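Probable 2-oxoacid ferredoxin oxidoreductase, alpha chain (Thermoplasma acidophilum, PDB 3JU3) is the core domain II fragment of a probable alpha chain that, with its partner subunits, oxidatively decarboxylates 2-oxoacids to acyl-CoA while reducing ferredoxin. Local coordinates at residues A[52-55]-A[56-60]. Residues are numbered along the deposited sequence; the frame is centred on the assembly and turned at random.
Sequences PFPT and EFVKN
V58 N points its hydrogen at P54 O across 3.0 Å, and K59 N does the same to T55 O at 2.8 Å; these two i to i+4 bonds are the opening turn of helix 55-62. Both are nearly straight, with N-H...O angles of 167° and 160°. P54 sits at the N-cap, just ahead of the helix, and is also the centre of an inverse gamma turn, closed by a weak bond of 2.9 Å from T55 N back to F53 O. The chain therefore bends sharply at the proline, where the loop after strand 42-47 runs straight into the helix, within pyruvate:ferredoxin oxidoreductase core domain II.

Around this backbone core, V58 is the side chain that reaches back. Its CG1 lies anti to the backbone N (chi1 172°), which leaves CG2 beside that N and directed at the incoming loop. There CG2 rests on P54 O at 3.3 Å and meets CG of the P54 ring at 3.8 Å. V58 CG2 also comes obliquely to the F53 ring, 3.9 Å from F53 CE2, the two side chains crossing at about a right angle. P54 CD lies over one face of that ring, offset toward its rim, while T55 OG1 sits at its edge in the ring plane.

Beyond these residues, a second subunit takes over: its Y86 stacks on the F53 ring and packs on T55, and its M82 packs on F53. P54 O accepts the first i to i+4 bond of the helix, while the proline ring packs against V58. The start of the helix is thus tied by main-chain bonds and backed by apolar contacts of V58 with P54 and F53, with F53 shared between this turn and the subunit interface.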
ATOM      1  N   PRO A  52      22.258 -10.037  -1.915  1.00 25.29           N
ATOM      2  CA  PRO A  52      22.187 -10.961  -3.060  1.00 23.33           C
ATOM      3  C   PRO A  52      21.130 -11.998  -2.705  1.00 21.74           C
ATOM      4  O   PRO A  52      20.881 -12.260  -1.514  1.00 22.25           O
ATOM      5  CB  PRO A  52      23.535 -11.665  -3.030  1.00 23.56           C
ATOM      6  CG  PRO A  52      23.925 -11.610  -1.567  1.00 26.00           C
ATOM      7  CD  PRO A  52      23.502 -10.232  -1.154  1.00 24.80           C
ATOM      8  N   PHE A  53      20.462 -12.521  -3.707  1.00 18.18           N
ATOM      9  CA  PHE A  53      19.392 -13.479  -3.485  1.00 18.51           C
ATOM     10  C   PHE A  53      19.921 -14.839  -3.052  1.00 18.00           C
ATOM     11  O   PHE A  53      20.974 -15.242  -3.541  1.00 17.12           O
ATOM     12  CB  PHE A  53      18.591 -13.645  -4.775  1.00 17.88           C
ATOM     13  CG  PHE A  53      17.322 -14.361  -4.582  1.00 18.07           C
ATOM     14  CD1 PHE A  53      16.218 -13.704  -4.037  1.00 19.21           C
ATOM     15  CD2 PHE A  53      17.230 -15.716  -4.900  1.00 18.74           C
ATOM     16  CE1 PHE A  53      15.021 -14.402  -3.799  1.00 20.57           C
ATOM     17  CE2 PHE A  53      16.054 -16.404  -4.701  1.00 19.48           C
ATOM     18  CZ  PHE A  53      14.929 -15.737  -4.178  1.00 18.34           C
ATOM     19  N   PRO A  54      19.192 -15.555  -2.142  1.00 18.76           N
ATOM     20  CA  PRO A  54      19.630 -16.905  -1.746  1.00 18.67           C
ATOM     21  C   PRO A  54      19.255 -17.982  -2.785  1.00 17.94           C
ATOM     22  O   PRO A  54      18.459 -18.882  -2.503  1.00 17.59           O
ATOM     23  CB  PRO A  54      18.901 -17.132  -0.417  1.00 17.62           C
ATOM     24  CG  PRO A  54      17.683 -16.345  -0.498  1.00 20.21           C
ATOM     25  CD  PRO A  54      18.082 -15.088  -1.292  1.00 18.56           C
ATOM     26  N   THR A  55      19.864 -17.898  -3.961  1.00 18.68           N
ATOM     27  CA  THR A  55      19.497 -18.762  -5.090  1.00 18.41           C
ATOM     28  C   THR A  55      19.529 -20.245  -4.719  1.00 19.18           C
ATOM     29  O   THR A  55      18.522 -20.937  -4.861  1.00 18.54           O
ATOM     30  CB  THR A  55      20.413 -18.498  -6.311  1.00 19.37           C
ATOM     31  OG1 THR A  55      20.233 -17.143  -6.737  1.00 17.37           O
ATOM     32  CG2 THR A  55      20.104 -19.455  -7.475  1.00 19.13           C
ATOM     33  N   GLU A  56      20.671 -20.721  -4.231  1.00 20.13           N
ATOM     34  CA  GLU A  56      20.840 -22.153  -3.939  1.00 21.21           C
ATOM     35  C   GLU A  56      19.855 -22.658  -2.869  1.00 20.90           C
ATOM     36  O   GLU A  56      19.250 -23.703  -3.025  1.00 19.63           O
ATOM     37  CB  GLU A  56      22.291 -22.449  -3.517  1.00 22.05           C
ATOM     38  CG  GLU A  56      22.541 -23.941  -3.276  1.00 25.00           C
ATOM     39  CD  GLU A  56      24.004 -24.274  -3.004  1.00 29.54           C
ATOM     40  OE1 GLU A  56      24.728 -23.428  -2.431  1.00 31.18           O
ATOM     41  OE2 GLU A  56      24.421 -25.403  -3.360  1.00 32.07           O
ATOM     42  N   PHE A  57      19.702 -21.895  -1.795  1.00 20.61           N
ATOM     43  CA  PHE A  57      18.824 -22.256  -0.691  1.00 21.07           C
ATOM     44  C   PHE A  57      17.371 -22.356  -1.144  1.00 21.36           C
ATOM     45  O   PHE A  57      16.665 -23.311  -0.792  1.00 20.26           O
ATOM     46  CB  PHE A  57      18.957 -21.256   0.480  1.00 21.15           C
ATOM     47  CG  PHE A  57      18.079 -21.592   1.679  1.00 23.42           C
ATOM     48  CD1 PHE A  57      18.576 -22.340   2.753  1.00 26.92           C
ATOM     49  CD2 PHE A  57      16.769 -21.141   1.739  1.00 22.87           C
ATOM     50  CE1 PHE A  57      17.736 -22.661   3.870  1.00 28.30           C
ATOM     51  CE2 PHE A  57      15.932 -21.456   2.820  1.00 23.82           C
ATOM     52  CZ  PHE A  57      16.396 -22.203   3.882  1.00 25.18           C
ATOM     53  N   VAL A  58      16.923 -21.358  -1.899  1.00 21.16           N
ATOM     54  CA  VAL A  58      15.543 -21.322  -2.360  1.00 21.06           C
ATOM     55  C   VAL A  58      15.348 -22.443  -3.357  1.00 21.82           C
ATOM     56  O   VAL A  58      14.363 -23.189  -3.289  1.00 21.82           O
ATOM     57  CB  VAL A  58      15.170 -19.975  -2.943  1.00 20.72           C
ATOM     58  CG1 VAL A  58      13.775 -20.025  -3.590  1.00 20.51           C
ATOM     59  CG2 VAL A  58      15.213 -18.918  -1.819  1.00 19.64           C
ATOM     60  N   LYS A  59      16.304 -22.576  -4.262  1.00 22.17           N
ATOM     61  CA  LYS A  59      16.223 -23.628  -5.263  1.00 23.24           C
ATOM     62  C   LYS A  59      16.076 -25.012  -4.605  1.00 22.78           C
ATOM     63  O   LYS A  59      15.219 -25.779  -5.017  1.00 22.74           O
ATOM     64  CB  LYS A  59      17.420 -23.568  -6.240  1.00 23.13           C
ATOM     65  CG  LYS A  59      17.164 -24.122  -7.634  1.00 25.53           C
ATOM     66  CD  LYS A  59      18.344 -23.857  -8.559  1.00 27.08           C
ATOM     67  CE  LYS A  59      18.284 -24.762  -9.767  1.00 31.49           C
ATOM     68  NZ  LYS A  59      19.330 -24.338 -10.747  1.00 33.22           N
ATOM     69  N   ASN A  60      16.888 -25.322  -3.599  0.50 22.82           N
ATOM     70  CA  ASN A  60      16.823 -26.657  -2.969  0.50 23.10           C
ATOM     71  C   ASN A  60      15.605 -26.890  -2.051  0.50 22.27           C
ATOM     72  O   ASN A  60      15.206 -28.026  -1.827  0.50 22.15           O
ATOM     73  CB  ASN A  60      18.132 -26.981  -2.238  0.50 23.64           C
ATOM     74  CG  ASN A  60      19.357 -26.844  -3.133  0.50 25.01           C
ATOM     75  OD1 ASN A  60      19.281 -27.021  -4.355  0.50 27.15           O
ATOM     76  ND2 ASN A  60      20.499 -26.532  -2.525  0.50 25.58           N
TER